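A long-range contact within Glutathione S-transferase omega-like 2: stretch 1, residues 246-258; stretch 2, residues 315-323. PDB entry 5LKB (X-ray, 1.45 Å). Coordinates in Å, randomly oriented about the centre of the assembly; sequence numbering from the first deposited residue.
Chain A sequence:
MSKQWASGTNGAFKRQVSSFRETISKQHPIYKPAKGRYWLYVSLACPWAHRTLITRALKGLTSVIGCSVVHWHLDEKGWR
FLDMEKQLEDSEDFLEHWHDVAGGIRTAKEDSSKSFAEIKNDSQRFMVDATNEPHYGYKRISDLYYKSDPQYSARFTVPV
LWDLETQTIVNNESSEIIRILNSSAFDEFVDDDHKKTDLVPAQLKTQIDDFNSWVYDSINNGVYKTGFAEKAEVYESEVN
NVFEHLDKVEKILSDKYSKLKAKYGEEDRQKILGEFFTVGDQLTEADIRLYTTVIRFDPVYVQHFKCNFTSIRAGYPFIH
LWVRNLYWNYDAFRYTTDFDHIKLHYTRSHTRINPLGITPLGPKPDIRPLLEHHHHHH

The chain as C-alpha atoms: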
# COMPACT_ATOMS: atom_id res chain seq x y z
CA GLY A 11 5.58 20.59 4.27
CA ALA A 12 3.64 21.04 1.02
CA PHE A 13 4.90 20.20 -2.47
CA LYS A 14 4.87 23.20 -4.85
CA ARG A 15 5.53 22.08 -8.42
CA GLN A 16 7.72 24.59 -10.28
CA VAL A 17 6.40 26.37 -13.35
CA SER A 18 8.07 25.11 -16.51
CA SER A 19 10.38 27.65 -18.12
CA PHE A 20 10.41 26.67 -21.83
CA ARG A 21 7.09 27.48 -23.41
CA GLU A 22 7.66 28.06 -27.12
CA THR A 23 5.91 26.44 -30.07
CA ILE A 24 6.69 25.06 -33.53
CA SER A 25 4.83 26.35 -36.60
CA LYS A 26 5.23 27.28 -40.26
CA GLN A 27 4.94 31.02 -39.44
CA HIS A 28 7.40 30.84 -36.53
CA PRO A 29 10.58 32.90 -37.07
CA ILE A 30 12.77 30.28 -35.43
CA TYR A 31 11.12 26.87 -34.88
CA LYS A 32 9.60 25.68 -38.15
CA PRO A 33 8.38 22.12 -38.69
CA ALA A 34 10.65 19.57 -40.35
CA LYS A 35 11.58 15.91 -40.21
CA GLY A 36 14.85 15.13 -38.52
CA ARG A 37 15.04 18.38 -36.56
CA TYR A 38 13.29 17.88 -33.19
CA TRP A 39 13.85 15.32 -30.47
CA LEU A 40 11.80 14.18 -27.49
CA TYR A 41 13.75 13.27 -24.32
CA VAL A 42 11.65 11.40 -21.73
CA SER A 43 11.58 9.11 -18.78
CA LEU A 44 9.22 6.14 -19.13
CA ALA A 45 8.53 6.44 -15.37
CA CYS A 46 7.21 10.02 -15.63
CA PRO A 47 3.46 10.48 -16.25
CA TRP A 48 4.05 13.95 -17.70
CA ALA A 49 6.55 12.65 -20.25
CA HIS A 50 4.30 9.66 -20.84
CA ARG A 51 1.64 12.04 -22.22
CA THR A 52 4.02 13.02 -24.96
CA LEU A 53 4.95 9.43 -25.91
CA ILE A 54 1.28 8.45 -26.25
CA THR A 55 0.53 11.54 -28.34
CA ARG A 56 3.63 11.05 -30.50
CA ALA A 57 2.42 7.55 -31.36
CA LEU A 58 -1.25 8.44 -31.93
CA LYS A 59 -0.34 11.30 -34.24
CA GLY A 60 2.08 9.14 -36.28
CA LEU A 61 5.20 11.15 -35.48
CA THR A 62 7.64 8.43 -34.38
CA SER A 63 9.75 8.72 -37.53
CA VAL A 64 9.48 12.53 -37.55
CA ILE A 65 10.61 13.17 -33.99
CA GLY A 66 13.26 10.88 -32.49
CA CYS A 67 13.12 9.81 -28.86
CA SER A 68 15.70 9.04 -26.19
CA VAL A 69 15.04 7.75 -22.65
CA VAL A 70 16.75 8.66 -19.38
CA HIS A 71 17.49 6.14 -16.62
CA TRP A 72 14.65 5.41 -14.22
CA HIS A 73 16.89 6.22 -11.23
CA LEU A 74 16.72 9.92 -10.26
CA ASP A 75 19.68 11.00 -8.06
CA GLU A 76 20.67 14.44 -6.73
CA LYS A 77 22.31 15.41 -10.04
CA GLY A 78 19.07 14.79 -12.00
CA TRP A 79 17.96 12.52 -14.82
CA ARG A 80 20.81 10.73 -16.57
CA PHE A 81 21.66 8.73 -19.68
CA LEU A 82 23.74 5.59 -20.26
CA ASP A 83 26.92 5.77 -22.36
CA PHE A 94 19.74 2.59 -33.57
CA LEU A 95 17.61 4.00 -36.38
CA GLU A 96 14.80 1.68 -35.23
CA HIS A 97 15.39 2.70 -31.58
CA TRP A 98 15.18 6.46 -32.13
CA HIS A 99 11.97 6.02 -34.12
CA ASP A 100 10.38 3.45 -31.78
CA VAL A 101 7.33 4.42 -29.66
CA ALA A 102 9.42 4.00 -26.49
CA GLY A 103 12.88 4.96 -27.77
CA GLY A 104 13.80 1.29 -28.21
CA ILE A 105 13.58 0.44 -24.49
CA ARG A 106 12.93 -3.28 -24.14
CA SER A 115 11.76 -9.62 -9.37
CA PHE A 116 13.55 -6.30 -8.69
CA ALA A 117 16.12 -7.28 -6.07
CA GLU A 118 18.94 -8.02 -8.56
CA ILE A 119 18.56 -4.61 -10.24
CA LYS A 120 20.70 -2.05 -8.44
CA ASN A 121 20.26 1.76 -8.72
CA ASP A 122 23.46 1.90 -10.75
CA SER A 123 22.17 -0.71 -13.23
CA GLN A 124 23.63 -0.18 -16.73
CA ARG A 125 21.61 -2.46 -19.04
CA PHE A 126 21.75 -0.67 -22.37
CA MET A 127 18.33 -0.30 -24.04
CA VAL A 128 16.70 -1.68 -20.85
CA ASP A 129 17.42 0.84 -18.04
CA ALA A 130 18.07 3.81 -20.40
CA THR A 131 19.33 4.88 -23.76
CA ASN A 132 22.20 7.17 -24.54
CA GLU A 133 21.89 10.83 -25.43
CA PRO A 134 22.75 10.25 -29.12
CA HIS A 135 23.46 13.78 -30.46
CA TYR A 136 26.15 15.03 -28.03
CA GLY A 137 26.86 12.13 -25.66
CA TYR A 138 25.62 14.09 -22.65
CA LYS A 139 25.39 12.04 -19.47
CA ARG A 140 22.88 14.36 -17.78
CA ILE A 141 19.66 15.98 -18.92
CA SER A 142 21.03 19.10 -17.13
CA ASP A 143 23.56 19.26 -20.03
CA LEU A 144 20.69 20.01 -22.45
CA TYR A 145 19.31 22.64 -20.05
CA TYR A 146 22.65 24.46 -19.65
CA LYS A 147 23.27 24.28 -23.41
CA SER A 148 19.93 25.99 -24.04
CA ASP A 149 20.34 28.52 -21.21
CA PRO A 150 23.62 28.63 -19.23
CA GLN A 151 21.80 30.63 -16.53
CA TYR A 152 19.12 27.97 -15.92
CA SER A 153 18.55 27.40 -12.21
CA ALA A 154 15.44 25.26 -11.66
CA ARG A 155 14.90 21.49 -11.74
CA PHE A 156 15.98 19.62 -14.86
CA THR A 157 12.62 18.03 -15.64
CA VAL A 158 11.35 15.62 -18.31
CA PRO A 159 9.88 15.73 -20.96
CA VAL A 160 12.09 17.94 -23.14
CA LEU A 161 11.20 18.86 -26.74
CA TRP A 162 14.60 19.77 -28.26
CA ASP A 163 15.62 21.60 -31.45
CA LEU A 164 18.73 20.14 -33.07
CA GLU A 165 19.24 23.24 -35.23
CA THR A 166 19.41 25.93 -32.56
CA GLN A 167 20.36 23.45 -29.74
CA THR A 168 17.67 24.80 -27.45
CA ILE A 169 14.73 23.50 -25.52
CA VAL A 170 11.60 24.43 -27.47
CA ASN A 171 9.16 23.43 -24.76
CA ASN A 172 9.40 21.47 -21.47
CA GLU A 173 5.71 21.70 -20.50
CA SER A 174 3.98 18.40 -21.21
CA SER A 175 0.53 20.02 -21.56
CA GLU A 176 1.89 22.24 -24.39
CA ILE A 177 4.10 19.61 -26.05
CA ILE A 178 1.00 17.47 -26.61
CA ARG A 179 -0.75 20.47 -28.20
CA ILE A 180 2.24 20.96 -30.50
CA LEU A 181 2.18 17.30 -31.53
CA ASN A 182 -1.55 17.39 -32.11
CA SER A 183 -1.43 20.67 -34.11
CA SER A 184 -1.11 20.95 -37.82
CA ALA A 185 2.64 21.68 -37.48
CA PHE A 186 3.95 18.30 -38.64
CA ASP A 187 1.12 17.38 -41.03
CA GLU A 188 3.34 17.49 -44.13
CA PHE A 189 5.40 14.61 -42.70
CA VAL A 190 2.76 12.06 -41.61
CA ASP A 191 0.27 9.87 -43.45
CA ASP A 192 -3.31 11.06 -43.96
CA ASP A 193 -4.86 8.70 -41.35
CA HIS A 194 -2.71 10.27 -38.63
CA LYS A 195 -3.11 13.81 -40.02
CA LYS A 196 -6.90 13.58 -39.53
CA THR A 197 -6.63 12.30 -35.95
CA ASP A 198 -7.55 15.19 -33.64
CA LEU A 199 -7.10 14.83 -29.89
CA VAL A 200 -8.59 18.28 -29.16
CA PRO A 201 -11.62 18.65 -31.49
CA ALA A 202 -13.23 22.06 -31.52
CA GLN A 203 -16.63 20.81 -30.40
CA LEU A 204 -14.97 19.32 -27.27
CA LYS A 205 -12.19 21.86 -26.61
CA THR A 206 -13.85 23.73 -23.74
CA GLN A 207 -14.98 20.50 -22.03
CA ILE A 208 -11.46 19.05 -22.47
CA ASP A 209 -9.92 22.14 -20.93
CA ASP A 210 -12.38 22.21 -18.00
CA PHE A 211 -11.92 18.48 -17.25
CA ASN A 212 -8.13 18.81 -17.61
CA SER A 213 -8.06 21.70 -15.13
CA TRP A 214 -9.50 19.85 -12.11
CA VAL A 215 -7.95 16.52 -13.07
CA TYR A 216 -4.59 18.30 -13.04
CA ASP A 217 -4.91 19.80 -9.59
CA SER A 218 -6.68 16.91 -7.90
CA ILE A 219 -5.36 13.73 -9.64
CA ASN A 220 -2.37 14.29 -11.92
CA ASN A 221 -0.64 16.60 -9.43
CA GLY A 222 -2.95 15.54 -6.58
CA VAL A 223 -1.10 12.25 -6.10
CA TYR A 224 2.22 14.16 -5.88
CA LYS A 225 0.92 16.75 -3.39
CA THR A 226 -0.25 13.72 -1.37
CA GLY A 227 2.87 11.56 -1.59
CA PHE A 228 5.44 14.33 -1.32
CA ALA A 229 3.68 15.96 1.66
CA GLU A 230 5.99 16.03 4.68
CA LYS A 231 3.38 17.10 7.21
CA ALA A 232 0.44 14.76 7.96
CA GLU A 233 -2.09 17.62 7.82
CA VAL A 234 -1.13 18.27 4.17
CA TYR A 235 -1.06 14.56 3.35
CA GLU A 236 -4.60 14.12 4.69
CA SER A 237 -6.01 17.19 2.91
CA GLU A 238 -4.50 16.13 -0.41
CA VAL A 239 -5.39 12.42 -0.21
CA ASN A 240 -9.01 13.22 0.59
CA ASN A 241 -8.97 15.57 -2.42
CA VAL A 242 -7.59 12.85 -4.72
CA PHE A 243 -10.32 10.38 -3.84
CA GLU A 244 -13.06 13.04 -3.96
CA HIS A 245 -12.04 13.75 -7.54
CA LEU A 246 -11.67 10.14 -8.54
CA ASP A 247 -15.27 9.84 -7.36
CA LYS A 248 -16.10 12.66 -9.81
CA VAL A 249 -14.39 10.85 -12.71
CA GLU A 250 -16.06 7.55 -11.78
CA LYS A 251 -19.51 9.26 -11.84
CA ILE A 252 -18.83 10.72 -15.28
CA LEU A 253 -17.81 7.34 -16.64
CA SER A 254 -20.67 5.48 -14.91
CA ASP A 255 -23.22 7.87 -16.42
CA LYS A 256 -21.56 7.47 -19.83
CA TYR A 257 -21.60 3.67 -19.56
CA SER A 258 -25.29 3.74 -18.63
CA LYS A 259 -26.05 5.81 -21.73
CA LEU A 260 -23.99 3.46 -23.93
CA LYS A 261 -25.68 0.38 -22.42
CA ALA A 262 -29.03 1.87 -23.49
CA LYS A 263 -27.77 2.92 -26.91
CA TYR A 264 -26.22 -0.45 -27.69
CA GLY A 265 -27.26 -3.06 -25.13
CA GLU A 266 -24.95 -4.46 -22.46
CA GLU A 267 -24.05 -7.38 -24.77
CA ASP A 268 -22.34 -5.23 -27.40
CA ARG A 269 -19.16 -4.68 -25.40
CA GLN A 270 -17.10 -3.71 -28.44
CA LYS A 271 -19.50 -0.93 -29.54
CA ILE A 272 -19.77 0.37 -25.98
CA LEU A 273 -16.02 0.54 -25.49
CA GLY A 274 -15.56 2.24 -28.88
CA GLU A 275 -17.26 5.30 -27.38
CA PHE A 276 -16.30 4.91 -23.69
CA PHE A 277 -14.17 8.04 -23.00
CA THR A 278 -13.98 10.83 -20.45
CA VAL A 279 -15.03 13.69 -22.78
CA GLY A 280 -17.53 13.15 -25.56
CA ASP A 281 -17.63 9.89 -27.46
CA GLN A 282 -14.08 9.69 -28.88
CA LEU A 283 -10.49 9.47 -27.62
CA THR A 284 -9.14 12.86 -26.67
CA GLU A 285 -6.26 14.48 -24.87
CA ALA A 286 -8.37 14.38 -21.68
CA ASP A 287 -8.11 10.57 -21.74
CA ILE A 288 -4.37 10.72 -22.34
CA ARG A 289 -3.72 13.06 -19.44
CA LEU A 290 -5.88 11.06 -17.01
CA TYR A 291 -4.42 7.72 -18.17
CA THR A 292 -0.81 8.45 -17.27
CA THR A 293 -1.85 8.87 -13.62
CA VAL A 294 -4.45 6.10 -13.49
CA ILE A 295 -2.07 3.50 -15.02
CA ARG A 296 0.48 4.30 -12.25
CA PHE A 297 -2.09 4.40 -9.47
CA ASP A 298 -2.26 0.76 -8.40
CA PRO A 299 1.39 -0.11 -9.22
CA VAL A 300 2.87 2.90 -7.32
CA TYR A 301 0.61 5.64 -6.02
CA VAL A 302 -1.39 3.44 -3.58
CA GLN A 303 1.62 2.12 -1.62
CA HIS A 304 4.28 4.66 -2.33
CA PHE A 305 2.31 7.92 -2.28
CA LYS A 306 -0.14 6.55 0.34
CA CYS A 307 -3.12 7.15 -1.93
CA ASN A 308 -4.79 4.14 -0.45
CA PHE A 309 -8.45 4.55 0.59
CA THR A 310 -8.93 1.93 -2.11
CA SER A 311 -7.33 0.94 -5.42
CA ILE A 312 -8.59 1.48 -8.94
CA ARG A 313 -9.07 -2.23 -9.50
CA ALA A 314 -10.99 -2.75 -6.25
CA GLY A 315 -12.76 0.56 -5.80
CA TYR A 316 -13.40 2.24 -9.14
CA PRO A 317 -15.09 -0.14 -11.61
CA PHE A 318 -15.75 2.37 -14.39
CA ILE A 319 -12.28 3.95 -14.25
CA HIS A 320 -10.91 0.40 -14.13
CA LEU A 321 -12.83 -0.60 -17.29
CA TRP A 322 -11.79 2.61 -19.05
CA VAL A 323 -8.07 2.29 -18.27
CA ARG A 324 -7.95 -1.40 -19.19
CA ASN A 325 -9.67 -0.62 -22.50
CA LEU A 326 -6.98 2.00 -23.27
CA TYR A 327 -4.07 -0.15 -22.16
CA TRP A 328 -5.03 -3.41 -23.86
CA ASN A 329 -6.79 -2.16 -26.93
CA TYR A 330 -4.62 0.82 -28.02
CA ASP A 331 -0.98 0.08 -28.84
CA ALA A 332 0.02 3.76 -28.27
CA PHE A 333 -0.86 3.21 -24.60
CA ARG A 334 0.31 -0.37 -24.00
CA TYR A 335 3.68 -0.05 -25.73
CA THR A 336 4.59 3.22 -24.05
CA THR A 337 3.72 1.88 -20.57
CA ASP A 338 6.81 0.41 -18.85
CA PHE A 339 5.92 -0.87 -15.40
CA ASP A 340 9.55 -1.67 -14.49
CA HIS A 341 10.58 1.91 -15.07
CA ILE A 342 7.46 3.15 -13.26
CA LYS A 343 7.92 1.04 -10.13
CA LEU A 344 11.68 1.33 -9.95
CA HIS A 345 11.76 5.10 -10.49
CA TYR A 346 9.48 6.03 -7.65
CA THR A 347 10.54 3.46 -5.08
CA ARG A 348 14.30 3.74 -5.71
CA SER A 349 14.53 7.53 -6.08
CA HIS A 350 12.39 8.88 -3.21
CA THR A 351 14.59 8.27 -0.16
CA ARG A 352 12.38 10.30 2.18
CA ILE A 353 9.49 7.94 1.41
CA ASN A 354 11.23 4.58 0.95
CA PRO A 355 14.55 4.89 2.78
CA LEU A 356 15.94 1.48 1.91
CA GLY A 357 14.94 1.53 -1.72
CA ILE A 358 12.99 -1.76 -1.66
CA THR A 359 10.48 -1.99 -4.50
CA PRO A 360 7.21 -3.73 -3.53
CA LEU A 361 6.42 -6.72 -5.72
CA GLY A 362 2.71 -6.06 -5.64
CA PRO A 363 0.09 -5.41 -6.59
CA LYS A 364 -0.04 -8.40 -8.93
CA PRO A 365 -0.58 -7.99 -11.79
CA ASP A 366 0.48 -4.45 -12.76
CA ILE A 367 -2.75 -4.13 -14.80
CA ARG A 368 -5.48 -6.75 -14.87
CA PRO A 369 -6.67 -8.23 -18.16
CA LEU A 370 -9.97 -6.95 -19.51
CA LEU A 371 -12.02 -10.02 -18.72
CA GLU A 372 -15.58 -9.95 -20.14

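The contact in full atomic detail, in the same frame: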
# COMPACT_ATOMS: atom_id res chain seq x y z
N LEU A 246 -11.45 11.40 -7.86
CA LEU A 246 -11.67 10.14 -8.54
C LEU A 246 -13.15 9.76 -8.52
O LEU A 246 -13.67 9.19 -9.48
CB LEU A 246 -10.83 9.01 -7.91
CG LEU A 246 -9.31 9.03 -8.06
CD1 LEU A 246 -8.65 7.97 -7.18
CD2 LEU A 246 -8.91 8.85 -9.49
N ASP A 247 -13.84 10.05 -7.41
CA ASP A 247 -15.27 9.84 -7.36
C ASP A 247 -15.98 10.62 -8.47
O ASP A 247 -16.90 10.08 -9.09
CB ASP A 247 -15.82 10.25 -6.00
CG ASP A 247 -15.37 9.32 -4.89
OD1 ASP A 247 -14.93 8.18 -5.19
OD2 ASP A 247 -15.56 9.74 -3.73
N LYS A 248 -15.51 11.84 -8.74
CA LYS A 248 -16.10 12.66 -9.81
C LYS A 248 -15.90 12.02 -11.18
O LYS A 248 -16.85 11.93 -11.98
CB LYS A 248 -15.53 14.08 -9.77
CG LYS A 248 -16.02 14.84 -8.56
CD LYS A 248 -15.58 16.29 -8.54
CE LYS A 248 -15.78 16.91 -7.16
NZ LYS A 248 -15.49 18.40 -7.29
N VAL A 249 -14.68 11.53 -11.45
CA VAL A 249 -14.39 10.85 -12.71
C VAL A 249 -15.23 9.60 -12.86
O VAL A 249 -15.77 9.31 -13.92
CB VAL A 249 -12.89 10.53 -12.83
CG1 VAL A 249 -12.60 9.70 -14.12
CG2 VAL A 249 -12.08 11.76 -12.78
N GLU A 250 -15.28 8.77 -11.78
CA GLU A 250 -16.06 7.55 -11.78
C GLU A 250 -17.54 7.79 -12.12
O GLU A 250 -18.14 6.98 -12.84
CB GLU A 250 -15.91 6.86 -10.41
CG GLU A 250 -16.65 5.57 -10.23
CD GLU A 250 -16.03 4.38 -10.97
OE1 GLU A 250 -14.91 4.49 -11.55
OE2 GLU A 250 -16.71 3.32 -11.05
N LYS A 251 -18.13 8.86 -11.55
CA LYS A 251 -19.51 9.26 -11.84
C LYS A 251 -19.69 9.61 -13.32
O LYS A 251 -20.62 9.10 -13.97
CB LYS A 251 -19.90 10.44 -10.93
CG LYS A 251 -21.28 11.04 -11.22
CD LYS A 251 -22.39 10.05 -11.04
CE LYS A 251 -23.79 10.76 -11.17
NZ LYS A 251 -24.84 9.78 -11.62
N ILE A 252 -18.76 10.37 -13.87
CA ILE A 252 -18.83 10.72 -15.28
C ILE A 252 -18.84 9.47 -16.13
O ILE A 252 -19.66 9.32 -17.06
CB ILE A 252 -17.65 11.62 -15.65
CG1 ILE A 252 -17.86 13.04 -15.13
CG2 ILE A 252 -17.42 11.68 -17.20
CD1 ILE A 252 -16.64 13.92 -15.24
N LEU A 253 -17.90 8.56 -15.86
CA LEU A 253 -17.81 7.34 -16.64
C LEU A 253 -18.98 6.39 -16.41
O LEU A 253 -19.41 5.71 -17.35
CB LEU A 253 -16.47 6.64 -16.36
CG LEU A 253 -15.26 7.38 -16.82
CD1 LEU A 253 -13.99 6.69 -16.43
CD2 LEU A 253 -15.28 7.56 -18.36
N SER A 254 -19.50 6.30 -15.17
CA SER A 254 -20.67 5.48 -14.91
C SER A 254 -21.89 5.98 -15.68
O SER A 254 -22.60 5.20 -16.31
CB SER A 254 -20.95 5.47 -13.40
OG SER A 254 -22.14 4.74 -13.03
N ASP A 255 -22.12 7.29 -15.65
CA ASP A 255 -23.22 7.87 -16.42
C ASP A 255 -23.04 7.58 -17.91
O ASP A 255 -23.99 7.19 -18.60
CB ASP A 255 -23.30 9.36 -16.14
CG ASP A 255 -23.89 9.69 -14.78
OD1 ASP A 255 -24.47 8.76 -14.14
OD2 ASP A 255 -23.78 10.86 -14.36
N LYS A 256 -21.82 7.74 -18.42
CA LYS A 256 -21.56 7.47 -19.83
C LYS A 256 -21.79 6.00 -20.19
O LYS A 256 -22.38 5.67 -21.23
CB LYS A 256 -20.17 7.93 -20.22
CG LYS A 256 -20.14 9.34 -20.79
CD LYS A 256 -18.92 10.05 -20.30
CE LYS A 256 -18.64 11.33 -21.02
NZ LYS A 256 -18.07 11.02 -22.35
N TYR A 257 -21.33 5.08 -19.34
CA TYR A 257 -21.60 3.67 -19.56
C TYR A 257 -23.10 3.38 -19.59
O TYR A 257 -23.58 2.57 -20.40
CB TYR A 257 -20.92 2.82 -18.48
CG TYR A 257 -21.04 1.35 -18.77
CD1 TYR A 257 -20.13 0.70 -19.59
CD2 TYR A 257 -22.09 0.61 -18.23
CE1 TYR A 257 -20.26 -0.65 -19.87
CE2 TYR A 257 -22.21 -0.72 -18.51
CZ TYR A 257 -21.30 -1.34 -19.35
OH TYR A 257 -21.41 -2.68 -19.63
N SER A 258 -23.85 3.98 -18.66
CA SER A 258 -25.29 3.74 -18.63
C SER A 258 -25.92 4.17 -19.94
O SER A 258 -26.78 3.46 -20.49
CB SER A 258 -25.91 4.53 -17.49
OG SER A 258 -27.31 4.39 -17.47
N GLY A 315 -11.83 -0.45 -6.25
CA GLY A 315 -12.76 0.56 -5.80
C GLY A 315 -13.45 1.40 -6.86
O GLY A 315 -14.38 2.15 -6.56
N TYR A 316 -12.96 1.34 -8.08
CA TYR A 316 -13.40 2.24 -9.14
C TYR A 316 -13.71 1.45 -10.41
O TYR A 316 -12.94 1.47 -11.37
CB TYR A 316 -12.38 3.34 -9.41
CG TYR A 316 -12.36 4.32 -8.30
CD1 TYR A 316 -13.33 5.31 -8.20
CD2 TYR A 316 -11.39 4.26 -7.30
CE1 TYR A 316 -13.36 6.20 -7.18
CE2 TYR A 316 -11.43 5.14 -6.23
CZ TYR A 316 -12.41 6.13 -6.17
OH TYR A 316 -12.43 7.00 -5.13
N PRO A 317 -14.85 0.76 -10.47
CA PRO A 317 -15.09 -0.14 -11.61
C PRO A 317 -15.13 0.53 -12.98
O PRO A 317 -14.64 -0.05 -13.95
CB PRO A 317 -16.43 -0.81 -11.27
CG PRO A 317 -16.86 -0.26 -10.00
CD PRO A 317 -15.91 0.73 -9.46
N PHE A 318 -15.69 1.74 -13.08
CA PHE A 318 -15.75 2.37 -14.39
C PHE A 318 -14.40 2.93 -14.82
O PHE A 318 -14.01 2.77 -15.98
CB PHE A 318 -16.93 3.37 -14.46
CG PHE A 318 -18.24 2.65 -14.43
CD1 PHE A 318 -18.68 1.97 -15.57
CD2 PHE A 318 -18.98 2.56 -13.26
CE1 PHE A 318 -19.83 1.26 -15.55
CE2 PHE A 318 -20.16 1.83 -13.25
CZ PHE A 318 -20.58 1.19 -14.41
N ILE A 319 -13.67 3.60 -13.92
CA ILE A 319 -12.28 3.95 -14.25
C ILE A 319 -11.48 2.70 -14.62
O ILE A 319 -10.66 2.72 -15.55
CB ILE A 319 -11.62 4.74 -13.11
CG1 ILE A 319 -12.33 6.08 -12.82
CG2 ILE A 319 -10.16 4.96 -13.41
CD1 ILE A 319 -11.82 6.82 -11.58
N HIS A 320 -11.67 1.60 -13.87
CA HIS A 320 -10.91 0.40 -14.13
C HIS A 320 -11.22 -0.17 -15.54
O HIS A 320 -10.32 -0.66 -16.23
CB HIS A 320 -11.20 -0.63 -13.02
CG HIS A 320 -10.30 -1.84 -13.06
ND1 HIS A 320 -10.77 -3.08 -12.72
CD2 HIS A 320 -8.99 -2.00 -13.34
CE1 HIS A 320 -9.79 -3.95 -12.78
NE2 HIS A 320 -8.69 -3.34 -13.17
N LEU A 321 -12.49 -0.15 -15.95
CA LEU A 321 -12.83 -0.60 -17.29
C LEU A 321 -12.23 0.31 -18.36
O LEU A 321 -11.59 -0.17 -19.31
CB LEU A 321 -14.34 -0.64 -17.39
CG LEU A 321 -14.88 -1.01 -18.77
CD1 LEU A 321 -14.53 -2.38 -19.14
CD2 LEU A 321 -16.41 -0.81 -18.73
N TRP A 322 -12.32 1.63 -18.13
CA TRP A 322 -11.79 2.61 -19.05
C TRP A 322 -10.28 2.48 -19.23
O TRP A 322 -9.76 2.55 -20.35
CB TRP A 322 -12.23 3.99 -18.55
CG TRP A 322 -11.52 5.16 -19.15
CD1 TRP A 322 -11.89 5.87 -20.27
CD2 TRP A 322 -10.33 5.79 -18.67
NE1 TRP A 322 -10.99 6.86 -20.49
CE2 TRP A 322 -10.02 6.84 -19.52
CE3 TRP A 322 -9.48 5.53 -17.58
CZ2 TRP A 322 -8.91 7.66 -19.33
CZ3 TRP A 322 -8.41 6.32 -17.37
CH2 TRP A 322 -8.10 7.37 -18.25
N VAL A 323 -9.52 2.28 -18.13
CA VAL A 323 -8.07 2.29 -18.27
C VAL A 323 -7.60 0.98 -18.89
O VAL A 323 -6.61 0.96 -19.62
CB VAL A 323 -7.40 2.61 -16.90
CG1 VAL A 323 -7.39 1.39 -15.96
CG2 VAL A 323 -5.97 3.01 -17.10

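Stretch 1 is helical throughout, whereas stretch 2 enters a helix at Pro317, directly after Tyr316 in the N-cap position. The two helices cross at 73°, with axes 8.4 Å apart at closest approach; the two stretches together bury 652 Å², both sides summed. The backbones come nearest at Glu250 and Ile319, whose CA atoms lie 5.8 Å apart.

At the start of stretch 1, the buried Leu246 points toward stretch 2. Its CB lies 3.7 Å from Tyr316 CZ, an off-centre CH-pi contact, and its CD2 is 4.1 Å from Ile319 CD1. Asp247 has its CA-to-CB bond directed away, but its carboxylate comes back within reach of the same tyrosine: Tyr316 OH donates a hydrogen bond to Asp247 OD1 at 2.8 Å. The phenol thus suits its place twice over, the ring packing against leucine while the hydroxyl reaches an exposed acid. Lys248, next along the helix, points away and makes no contact. The buried Val249 points toward stretch 2 and packs its CG1 3.9 Å from Ile319 CG1.

Glu250 is the polar centre of the contact. Its CA-to-CB bond runs sideways, but with chi1 t and chi2 p the carboxylate reaches the first turn of the second helix, whose first amides lack carbonyl partners one turn back within their own helix. Phe318 N donates to Glu250 OE2 and Ile319 N to Glu250 OE1, both at 2.8 Å and nearly linear, with N-H...O angles of 168° and 172°. Pro317, which has no amide hydrogen to offer, instead places its CD 3.1 Å from Glu250 OE2.

One turn later, Leu253 fills the apolar space between residues of the second helix. Its CB is 3.8 Å from Phe318 CB, while its CD1 lies 4.0 Å from Ile319 CG1 and 3.9 Å from Trp322 CB. Ile319 accordingly fits as a knob among Leu246, Val249, Glu250 and Leu253. Phe318 occupies the neighbouring hole, formed by Glu250, Leu253, Ser254 and Tyr257. The small side chain of Ser254 leaves the backbone accessible to the phenyl ring: Ser254 CA sits over one face, 3.8 Å from the centroid of the Phe318 ring.

Tyr257 closes the contact. Its ring meets that of Phe318 obliquely, with centroids 5.3 Å apart and planes at 47°; the closest approach is 3.4 Å, from Tyr257 CG to Phe318 CE1. Farther along the same ring, Tyr257 CE1 lies 4.0 Å from Leu321 CD2, extending the apolar packing to the next turn of the second helix.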